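Local atomic coordinates of glycosyl hydrolase family 88 (Pedobacter heparinus, PDB entry 3WIW), a protein that removes unsaturated glucuronyl residues from heparin fragments, acting as a glycoside hydrolase built on an alpha6/alpha6 barrel. Residues Asp335-Leu340 with Glu383-Tyr388; Ile136-Leu141 with Leu182-Lys187; Thr64-Pro69 with Tyr366-Asp371. All blocks are in the same frame, centred on the assembly; numbering follows the deposited sequence. Where two conformers were deposited one is given.

Contact 1. Residues Asp335-Leu340 with Glu383-Tyr388; sequences DILKTL and EALKRY
Leu-337 sets its CG anti to the carbonyl carbon and beside the backbone N (chi1 -67°), which sends both methyls across to the facing helix, where Ala-384, Leu-385 and Tyr-388 receive them. Tyr-388 takes the other course: its CG is anti to the backbone N (chi1 179°), the side chain runs past Leu-337 in the opposite direction, and its CB, not its ring, makes the closest approach.

The two methyls divide the work. CD2 of Leu-337 lies 3.8 Å from CB of Ala-384, the shortest approach between the segments. CD1 of Leu-337 sits 4.0 Å from CB of Tyr-388 and stands oblique to its ring. CD2 of Leu-385 comes in from another side, 4.2 Å from CD1 of Leu-337 and as near to its CD2. Leu-337 contributes about half of the 172 Å² buried here, a single side chain against which three residues of the other helix pack.

The segments belong to helices 327-340 and 375-392, late helices of the alpha6/alpha6 barrel. Their local axes come no closer than 11.1 Å and cross at -129°, nearer antiparallel than parallel. At that spacing the methyls of Leu-337 bridge the gap; the nearest CA atoms, those of Leu-337 and Leu-385, are 7.8 Å apart.

Helix 30-49 covers the same patch: Trp-31 touches Leu-337 and meets the Tyr-388 ring edge-to-face, while Leu-32 packs on Leu-385 and Tyr-388. The phenol OH of Tyr-388 hydrogen-bonds to OE1 of Glu-334, a turn before Leu-337 on the opposing helix, which gives this otherwise apolar seam a polar tie and probably limits how far the phenol end can move.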
loop_
_atom_site.group_PDB
_atom_site.type_symbol
_atom_site.label_atom_id
_atom_site.label_comp_id
_atom_site.label_asym_id
_atom_site.label_seq_id
_atom_site.Cartn_x
_atom_site.Cartn_y
_atom_site.Cartn_z
ATOM N N ASP A 335 1.873 15.155 -10.905
ATOM C CA ASP A 335 0.872 15.052 -11.972
ATOM C C ASP A 335 -0.176 14.002 -11.596
ATOM O O ASP A 335 -1.371 14.227 -11.796
ATOM C CB ASP A 335 1.526 14.653 -13.291
ATOM C CG ASP A 335 2.355 15.767 -13.906
ATOM O OD1 ASP A 335 2.143 16.958 -13.564
ATOM O OD2 ASP A 335 3.222 15.444 -14.757
ATOM N N ILE A 336 0.243 12.857 -11.042
ATOM C CA ILE A 336 -0.724 11.863 -10.608
ATOM C C ILE A 336 -1.634 12.471 -9.554
ATOM O O ILE A 336 -2.860 12.301 -9.608
ATOM C CB ILE A 336 -0.038 10.637 -9.967
ATOM C CG1 ILE A 336 0.732 9.823 -11.016
ATOM C CG2 ILE A 336 -1.073 9.773 -9.266
ATOM C CD1 ILE A 336 1.694 8.796 -10.379
ATOM N N LEU A 337 -1.054 13.153 -8.572
ATOM C CA LEU A 337 -1.867 13.723 -7.507
ATOM C C LEU A 337 -2.862 14.769 -8.000
ATOM O O LEU A 337 -3.989 14.843 -7.489
ATOM C CB LEU A 337 -0.994 14.281 -6.377
ATOM C CG LEU A 337 -0.203 13.245 -5.586
ATOM C CD1 LEU A 337 0.617 13.984 -4.540
ATOM C CD2 LEU A 337 -1.146 12.231 -4.954
ATOM N N LYS A 338 -2.467 15.565 -8.990
ATOM C CA LYS A 338 -3.406 16.517 -9.552
ATOM C C LYS A 338 -4.583 15.799 -10.211
ATOM O O LYS A 338 -5.721 16.236 -10.069
ATOM C CB LYS A 338 -2.701 17.458 -10.509
ATOM C CG LYS A 338 -1.880 18.493 -9.768
ATOM C CD LYS A 338 -1.003 19.314 -10.700
ATOM C CE LYS A 338 -0.340 20.443 -9.939
ATOM N NZ LYS A 338 0.501 21.292 -10.812
ATOM N N THR A 339 -4.333 14.697 -10.917
ATOM C CA THR A 339 -5.423 13.908 -11.500
ATOM C C THR A 339 -6.309 13.260 -10.429
ATOM O O THR A 339 -7.550 13.317 -10.509
ATOM C CB THR A 339 -4.889 12.836 -12.482
ATOM O OG1 THR A 339 -4.176 13.472 -13.551
ATOM C CG2 THR A 339 -6.042 12.024 -13.083
ATOM N N LEU A 340 -5.685 12.643 -9.432
ATOM C CA LEU A 340 -6.439 12.012 -8.355
ATOM C C LEU A 340 -7.274 13.005 -7.562
ATOM O O LEU A 340 -8.298 12.628 -6.997
ATOM C CB LEU A 340 -5.518 11.232 -7.411
ATOM C CG LEU A 340 -4.927 9.956 -8.006
ATOM C CD1 LEU A 340 -4.079 9.325 -6.921
ATOM C CD2 LEU A 340 -5.993 8.944 -8.463
ATOM N N GLU A 383 -1.188 9.418 2.248
ATOM C CA GLU A 383 0.249 9.308 2.506
ATOM C C GLU A 383 1.016 10.150 1.494
ATOM O O GLU A 383 1.935 10.902 1.850
ATOM C CB GLU A 383 0.678 7.861 2.417
ATOM C CG GLU A 383 2.102 7.639 2.881
ATOM C CD GLU A 383 2.455 6.192 2.745
ATOM O OE1 GLU A 383 2.294 5.460 3.735
ATOM O OE2 GLU A 383 2.851 5.758 1.637
ATOM N N ALA A 384 0.600 10.072 0.227
ATOM C CA ALA A 384 1.237 10.858 -0.824
ATOM C C ALA A 384 1.050 12.373 -0.613
ATOM O O ALA A 384 1.992 13.161 -0.793
ATOM C CB ALA A 384 0.715 10.419 -2.201
ATOM N N LEU A 385 -0.154 12.784 -0.213
ATOM C CA LEU A 385 -0.389 14.194 0.090
ATOM C C LEU A 385 0.526 14.671 1.223
ATOM O O LEU A 385 1.077 15.768 1.165
ATOM C CB LEU A 385 -1.839 14.461 0.490
ATOM C CG LEU A 385 -2.916 14.216 -0.566
ATOM C CD1 LEU A 385 -4.233 14.823 -0.134
ATOM C CD2 LEU A 385 -2.529 14.774 -1.923
ATOM N N LYS A 386 0.685 13.864 2.261
ATOM C CA LYS A 386 1.559 14.230 3.366
ATOM C C LYS A 386 3.020 14.340 2.884
ATOM O O LYS A 386 3.714 15.296 3.226
ATOM C CB LYS A 386 1.428 13.209 4.496
ATOM C CG LYS A 386 2.104 13.636 5.776
ATOM C CD LYS A 386 1.860 12.657 6.932
ATOM C CE LYS A 386 2.431 11.280 6.626
ATOM N NZ LYS A 386 2.836 10.573 7.887
ATOM N N ARG A 387 3.482 13.382 2.077
ATOM C CA ARG A 387 4.845 13.441 1.546
ATOM C C ARG A 387 5.067 14.660 0.645
ATOM O O ARG A 387 6.105 15.337 0.711
ATOM C CB ARG A 387 5.199 12.140 0.814
ATOM C CG ARG A 387 5.325 10.966 1.734
ATOM C CD ARG A 387 5.513 9.651 0.977
ATOM N NE ARG A 387 5.679 8.536 1.911
ATOM C CZ ARG A 387 6.123 7.327 1.575
ATOM N NH1 ARG A 387 6.288 6.402 2.525
ATOM N NH2 ARG A 387 6.411 7.037 0.306
ATOM N N TYR A 388 4.081 14.937 -0.197
ATOM C CA TYR A 388 4.143 16.062 -1.106
ATOM C C TYR A 388 4.195 17.370 -0.309
ATOM O O TYR A 388 5.021 18.244 -0.572
ATOM C CB TYR A 388 2.920 16.039 -2.030
ATOM C CG TYR A 388 2.872 17.187 -3.010
ATOM C CD1 TYR A 388 3.487 17.085 -4.246
ATOM C CD2 TYR A 388 2.220 18.363 -2.699
ATOM C CE1 TYR A 388 3.451 18.111 -5.157
ATOM C CE2 TYR A 388 2.150 19.410 -3.621
ATOM C CZ TYR A 388 2.781 19.277 -4.837
ATOM O OH TYR A 388 2.754 20.303 -5.736
#

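Contact 2. Residues Ile136-Leu141 with Leu182-Lys187; sequences IYLKPL and LYWAGK
The indole of Trp-184 presents the far end of its six-membered ring to Leu-138 and Leu-141. CD1 of Leu-138 arrives at the ring edge, close to the plane, 4.2 Å from CH2 of Trp-184. CD1 of Leu-141 comes in obliquely and nearer, 3.7 Å from the same CH2 of Trp-184. Elsewhere round the indole, the ring of Tyr-122 meets it with the two planes at about 45°.

Leu-141 touches the indole with more than its tip. Its CB is 3.9 Å from both CH2 and CZ3 of Trp-184, so the leucine lies against two adjacent ring carbons, and the two side chains cross at about a right angle. The reach comes chiefly from the tryptophan: with CG anti to the backbone N (chi1 169°), the indole extends from helix 175-188 toward the start of helix 138-150. Leu-138 has the same kind of first torsion (chi1 -167°), which carries CD1 to the ring edge. The nearest CA atoms, those of Leu-141 and Ala-185, are 7.8 Å apart, so the side chains alone make the contact.

The contact thus joins two helices of the barrel away from the predicted catalytic and substrate-binding residues. Trp-194 of helix 192-208 touches Ala-185, and the carbonyl oxygen of Leu-141 accepts a hydrogen bond from the hydroxyl of Tyr-181, just before the second segment.

Every atom meeting between the two segments is carbon, and the indole NE1 belongs to the five-membered ring on the other side of the fused pair, so the 122 Å² buried here rests on apolar burial and dispersion, with no directed polar bond between the segments.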
loop_
_atom_site.group_PDB
_atom_site.type_symbol
_atom_site.label_atom_id
_atom_site.label_comp_id
_atom_site.label_asym_id
_atom_site.label_seq_id
_atom_site.Cartn_x
_atom_site.Cartn_y
_atom_site.Cartn_z
ATOM N N ILE A 136 0.146 1.924 24.832
ATOM C CA ILE A 136 -0.966 1.011 24.581
ATOM C C ILE A 136 -0.831 0.321 23.216
ATOM O O ILE A 136 -1.330 -0.790 23.023
ATOM C CB ILE A 136 -2.351 1.683 24.711
ATOM C CG1 ILE A 136 -2.543 2.770 23.650
ATOM C CG2 ILE A 136 -2.550 2.233 26.121
ATOM C CD1 ILE A 136 -3.877 3.486 23.770
ATOM N N TYR A 137 -0.139 0.956 22.270
ATOM C CA TYR A 137 -0.010 0.381 20.935
ATOM C C TYR A 137 1.145 -0.606 20.790
ATOM O O TYR A 137 1.233 -1.310 19.782
ATOM C CB TYR A 137 0.138 1.498 19.902
ATOM C CG TYR A 137 -1.041 2.462 19.885
ATOM C CD1 TYR A 137 -2.321 2.028 19.504
ATOM C CD2 TYR A 137 -0.882 3.815 20.247
ATOM C CE1 TYR A 137 -3.416 2.905 19.517
ATOM C CE2 TYR A 137 -1.970 4.699 20.254
ATOM C CZ TYR A 137 -3.231 4.239 19.874
ATOM O OH TYR A 137 -4.311 5.086 19.848
ATOM N N LEU A 138 2.028 -0.684 21.781
ATOM C CA LEU A 138 3.311 -1.330 21.566
ATOM C C LEU A 138 3.276 -2.860 21.645
ATOM O O LEU A 138 3.835 -3.537 20.772
ATOM C CB LEU A 138 4.359 -0.747 22.512
ATOM C CG LEU A 138 5.801 -1.128 22.164
ATOM C CD1 LEU A 138 6.173 -0.625 20.778
ATOM C CD2 LEU A 138 6.746 -0.573 23.204
ATOM N N LYS A 139 2.651 -3.425 22.675
ATOM C CA LYS A 139 2.644 -4.879 22.780
ATOM C C LYS A 139 1.960 -5.583 21.581
ATOM O O LYS A 139 2.479 -6.586 21.092
ATOM C CB LYS A 139 2.081 -5.365 24.127
ATOM C CG LYS A 139 2.321 -6.858 24.389
ATOM C CD LYS A 139 3.817 -7.171 24.434
ATOM C CE LYS A 139 4.112 -8.616 24.802
ATOM N NZ LYS A 139 5.569 -8.811 25.044
ATOM N N PRO A 140 0.808 -5.072 21.106
ATOM C CA PRO A 140 0.229 -5.707 19.923
ATOM C C PRO A 140 1.189 -5.658 18.727
ATOM O O PRO A 140 1.275 -6.620 17.960
ATOM C CB PRO A 140 -1.041 -4.873 19.695
ATOM C CG PRO A 140 -1.441 -4.445 21.084
ATOM C CD PRO A 140 -0.124 -4.087 21.697
ATOM N N LEU A 141 1.921 -4.562 18.575
ATOM C CA LEU A 141 2.933 -4.493 17.521
ATOM C C LEU A 141 4.030 -5.536 17.696
ATOM O O LEU A 141 4.460 -6.154 16.717
ATOM C CB LEU A 141 3.534 -3.102 17.420
ATOM C CG LEU A 141 2.632 -2.059 16.776
ATOM C CD1 LEU A 141 3.191 -0.659 17.039
ATOM C CD2 LEU A 141 2.497 -2.295 15.258
ATOM N N LEU A 182 8.498 -5.319 9.602
ATOM C CA LEU A 182 9.635 -6.040 10.170
ATOM C C LEU A 182 10.895 -5.193 10.244
ATOM O O LEU A 182 11.678 -5.379 11.180
ATOM C CB LEU A 182 9.929 -7.310 9.389
ATOM C CG LEU A 182 9.039 -8.517 9.621
ATOM C CD1 LEU A 182 9.604 -9.714 8.870
ATOM C CD2 LEU A 182 8.934 -8.810 11.105
ATOM N N TYR A 183 11.163 -4.341 9.255
ATOM C CA TYR A 183 12.324 -3.454 9.394
ATOM C C TYR A 183 12.194 -2.605 10.656
ATOM O O TYR A 183 13.137 -2.479 11.450
ATOM C CB TYR A 183 12.470 -2.522 8.203
ATOM C CG TYR A 183 12.827 -3.154 6.870
ATOM C CD1 TYR A 183 13.927 -3.999 6.722
ATOM C CD2 TYR A 183 12.094 -2.831 5.722
ATOM C CE1 TYR A 183 14.243 -4.528 5.479
ATOM C CE2 TYR A 183 12.409 -3.364 4.486
ATOM C CZ TYR A 183 13.486 -4.202 4.368
ATOM O OH TYR A 183 13.813 -4.719 3.134
ATOM N N TRP A 184 11.009 -2.045 10.862
ATOM C CA TRP A 184 10.741 -1.206 12.020
ATOM C C TRP A 184 10.861 -2.021 13.304
ATOM O O TRP A 184 11.529 -1.614 14.249
ATOM C CB TRP A 184 9.337 -0.571 11.923
ATOM C CG TRP A 184 8.944 0.076 13.211
ATOM C CD1 TRP A 184 9.294 1.324 13.645
ATOM C CD2 TRP A 184 8.192 -0.532 14.281
ATOM N NE1 TRP A 184 8.784 1.529 14.911
ATOM C CE2 TRP A 184 8.105 0.410 15.320
ATOM C CE3 TRP A 184 7.553 -1.771 14.435
ATOM C CZ2 TRP A 184 7.410 0.153 16.517
ATOM C CZ3 TRP A 184 6.866 -2.037 15.629
ATOM C CH2 TRP A 184 6.808 -1.079 16.654
ATOM N N ALA A 185 10.222 -3.186 13.340
ATOM C CA ALA A 185 10.172 -3.991 14.564
ATOM C C ALA A 185 11.544 -4.559 14.937
ATOM O O ALA A 185 11.895 -4.636 16.115
ATOM C CB ALA A 185 9.163 -5.114 14.395
ATOM N N GLY A 186 12.330 -4.960 13.939
ATOM C CA GLY A 186 13.664 -5.462 14.179
ATOM C C GLY A 186 14.505 -4.449 14.926
ATOM O O GLY A 186 15.248 -4.806 15.842
ATOM N N LYS A 187 14.365 -3.177 14.567
ATOM C CA LYS A 187 15.086 -2.112 15.254
ATOM C C LYS A 187 14.474 -1.781 16.620
ATOM O O LYS A 187 15.204 -1.652 17.608
ATOM C CB LYS A 187 15.178 -0.862 14.374
ATOM C CG LYS A 187 15.958 -1.054 13.086
ATOM C CD LYS A 187 17.432 -1.356 13.322
ATOM C CE LYS A 187 18.187 -1.284 11.985
ATOM N NZ LYS A 187 19.038 -2.485 11.726
#

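Contact 3. Residues Thr64-Pro69 with Tyr366-Asp371; sequences TVRLAP and YNSEID
Arg-66 and Glu-369 account for most of the 87 Å² buried here, with Ser-368 adding a little. The arginine chain is extended, with CG anti to the backbone N (chi1 177°), and crosses the glutamate at about a right angle. NH2 of Arg-66 lies 3.7 Å from OE2 of Glu-369: a long salt bridge in which the oxygen sits well out of the guanidinium plane, so no N-H is aimed at it. The guanidinium and carboxylate planes are 34° apart. CD of Arg-66 is 3.8 Å from that oxygen, and OG of Ser-368 is 4.3 Å from NH2 of Arg-66 at the guanidinium edge.

Arg-66 lies on strand 65-68, paired antiparallel with strand 55-59, and that partner strand supplies the firmer hold on OE2: a hydrogen bond with OG of Ser-58 and a salt bridge to NE of Arg-57. In the facing loop, Asn-367 and Ser-368 together oppose one residue, a G1 beta bulge. A leucine replacing Arg-66 would probably cost the Glu-369 carboxylate one positive neighbour, leaving Arg-57 and Ser-58 to hold it, and lose the link from strand 65-68 to the loop. The Glu-369 side chain is about 7 Å from that of Arg-246, a predicted substrate-binding residue.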
loop_
_atom_site.group_PDB
_atom_site.type_symbol
_atom_site.label_atom_id
_atom_site.label_comp_id
_atom_site.label_asym_id
_atom_site.label_seq_id
_atom_site.Cartn_x
_atom_site.Cartn_y
_atom_site.Cartn_z
ATOM N N THR A 64 -24.289 -0.438 -1.544
ATOM C CA THR A 64 -24.005 -0.683 -0.123
ATOM C C THR A 64 -22.497 -0.805 0.139
ATOM O O THR A 64 -21.698 -1.009 -0.782
ATOM C CB THR A 64 -24.719 -1.952 0.391
ATOM O OG1 THR A 64 -24.246 -3.086 -0.348
ATOM C CG2 THR A 64 -26.244 -1.837 0.263
ATOM N N VAL A 65 -22.100 -0.697 1.398
ATOM C CA VAL A 65 -20.681 -0.700 1.728
ATOM C C VAL A 65 -20.219 -2.087 2.167
ATOM O O VAL A 65 -20.840 -2.716 3.039
ATOM C CB VAL A 65 -20.371 0.318 2.830
ATOM C CG1 VAL A 65 -18.895 0.276 3.178
ATOM C CG2 VAL A 65 -20.771 1.712 2.388
ATOM N N ARG A 66 -19.163 -2.582 1.532
ATOM C CA ARG A 66 -18.496 -3.802 1.985
ATOM C C ARG A 66 -17.612 -3.447 3.159
ATOM O O ARG A 66 -16.805 -2.521 3.074
ATOM C CB ARG A 66 -17.652 -4.412 0.871
ATOM C CG ARG A 66 -16.879 -5.631 1.308
ATOM C CD ARG A 66 -16.191 -6.310 0.138
ATOM N NE ARG A 66 -15.361 -7.417 0.603
ATOM C CZ ARG A 66 -14.726 -8.261 -0.198
ATOM N NH1 ARG A 66 -13.991 -9.234 0.316
ATOM N NH2 ARG A 66 -14.849 -8.144 -1.509
ATOM N N LEU A 67 -17.765 -4.188 4.253
ATOM C CA LEU A 67 -17.022 -3.940 5.486
ATOM C C LEU A 67 -15.903 -4.967 5.693
ATOM O O LEU A 67 -16.004 -6.116 5.234
ATOM C CB LEU A 67 -17.970 -3.947 6.705
ATOM C CG LEU A 67 -19.142 -2.964 6.634
ATOM C CD1 LEU A 67 -20.101 -3.182 7.779
ATOM C CD2 LEU A 67 -18.606 -1.536 6.624
ATOM N N ALA A 68 -14.851 -4.541 6.392
ATOM C CA ALA A 68 -13.661 -5.347 6.634
ATOM C C ALA A 68 -13.543 -5.619 8.137
ATOM O O ALA A 68 -13.071 -4.770 8.895
ATOM C CB ALA A 68 -12.434 -4.613 6.143
ATOM N N PRO A 69 -13.966 -6.806 8.585
ATOM C CA PRO A 69 -13.736 -7.207 9.982
ATOM C C PRO A 69 -12.230 -7.468 10.237
ATOM O O PRO A 69 -11.409 -7.376 9.323
ATOM C CB PRO A 69 -14.564 -8.498 10.104
ATOM C CG PRO A 69 -14.505 -9.080 8.724
ATOM C CD PRO A 69 -14.566 -7.892 7.781
ATOM N N TYR A 366 -11.896 -11.641 -11.448
ATOM C CA TYR A 366 -12.766 -12.301 -10.474
ATOM C C TYR A 366 -14.105 -11.567 -10.380
ATOM O O TYR A 366 -14.951 -11.923 -9.547
ATOM C CB TYR A 366 -12.084 -12.371 -9.096
ATOM C CG TYR A 366 -10.840 -13.243 -9.076
ATOM C CD1 TYR A 366 -9.625 -12.775 -9.587
ATOM C CD2 TYR A 366 -10.871 -14.532 -8.530
ATOM C CE1 TYR A 366 -8.494 -13.564 -9.596
ATOM C CE2 TYR A 366 -9.724 -15.324 -8.515
ATOM C CZ TYR A 366 -8.539 -14.827 -9.041
ATOM O OH TYR A 366 -7.401 -15.610 -9.038
ATOM N N ASN A 367 -14.306 -10.561 -11.242
ATOM C CA ASN A 367 -15.484 -9.699 -11.153
ATOM C C ASN A 367 -15.638 -9.135 -9.741
ATOM O O ASN A 367 -16.739 -9.107 -9.170
ATOM C CB ASN A 367 -16.761 -10.447 -11.568
ATOM C CG ASN A 367 -17.939 -9.518 -11.739
ATOM O OD1 ASN A 367 -17.758 -8.332 -12.040
ATOM N ND2 ASN A 367 -19.153 -10.035 -11.527
ATOM N N SER A 368 -14.529 -8.669 -9.173
ATOM C CA SER A 368 -14.513 -8.252 -7.780
ATOM C C SER A 368 -14.006 -6.829 -7.657
ATOM O O SER A 368 -12.883 -6.516 -8.078
ATOM C CB SER A 368 -13.626 -9.195 -6.978
ATOM O OG SER A 368 -13.603 -8.814 -5.619
ATOM N N GLU A 369 -14.838 -5.970 -7.068
ATOM C CA GLU A 369 -14.442 -4.592 -6.773
ATOM C C GLU A 369 -13.925 -3.867 -8.010
ATOM O O GLU A 369 -12.860 -3.248 -7.991
ATOM C CB GLU A 369 -13.426 -4.566 -5.608
ATOM C CG GLU A 369 -14.054 -5.020 -4.274
ATOM C CD GLU A 369 -13.081 -5.142 -3.120
ATOM O OE1 GLU A 369 -11.948 -5.613 -3.335
ATOM O OE2 GLU A 369 -13.432 -4.761 -1.973
ATOM N N ILE A 370 -14.696 -3.919 -9.084
ATOM C CA ILE A 370 -14.304 -3.231 -10.302
ATOM C C ILE A 370 -14.889 -1.826 -10.301
ATOM O O ILE A 370 -16.112 -1.654 -10.285
ATOM C CB ILE A 370 -14.772 -3.968 -11.572
ATOM C CG1 ILE A 370 -14.204 -5.397 -11.618
ATOM C CG2 ILE A 370 -14.356 -3.179 -12.811
ATOM C CD1 ILE A 370 -14.861 -6.266 -12.702
ATOM N N ASP A 371 -14.009 -0.828 -10.325
ATOM C CA ASP A 371 -14.397 0.586 -10.449
ATOM C C ASP A 371 -15.171 1.048 -9.213
ATOM O O ASP A 371 -16.321 1.464 -9.295
ATOM C CB ASP A 371 -15.155 0.895 -11.768
ATOM C CG ASP A 371 -15.237 2.377 -12.035
ATOM O OD1 ASP A 371 -14.566 3.153 -11.348
ATOM O OD2 ASP A 371 -15.984 2.806 -12.917
#

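In the fold
Contacts 1 and 2 both join helices of the barrel, but different pairs: 327-340 with 375-392, and 138-150 with 175-188. Their centres are 28 Å apart. Contact 3 instead links strand 65-68 to the loop leading into helix 375-392; its centre lies 24 Å from that of contact 1 and 30 Å from that of contact 2. No two contacts touch. Along the chain, residues 64-69 come first, both segments of contact 2 follow, and then 335-340, 366-371 and 383-388 alternate between contacts 1 and 3. The C-terminal part of the chain thus packs on a neighbouring helix at contact 1 and meets an early strand at contact 3, the latter close to a predicted substrate-binding arginine.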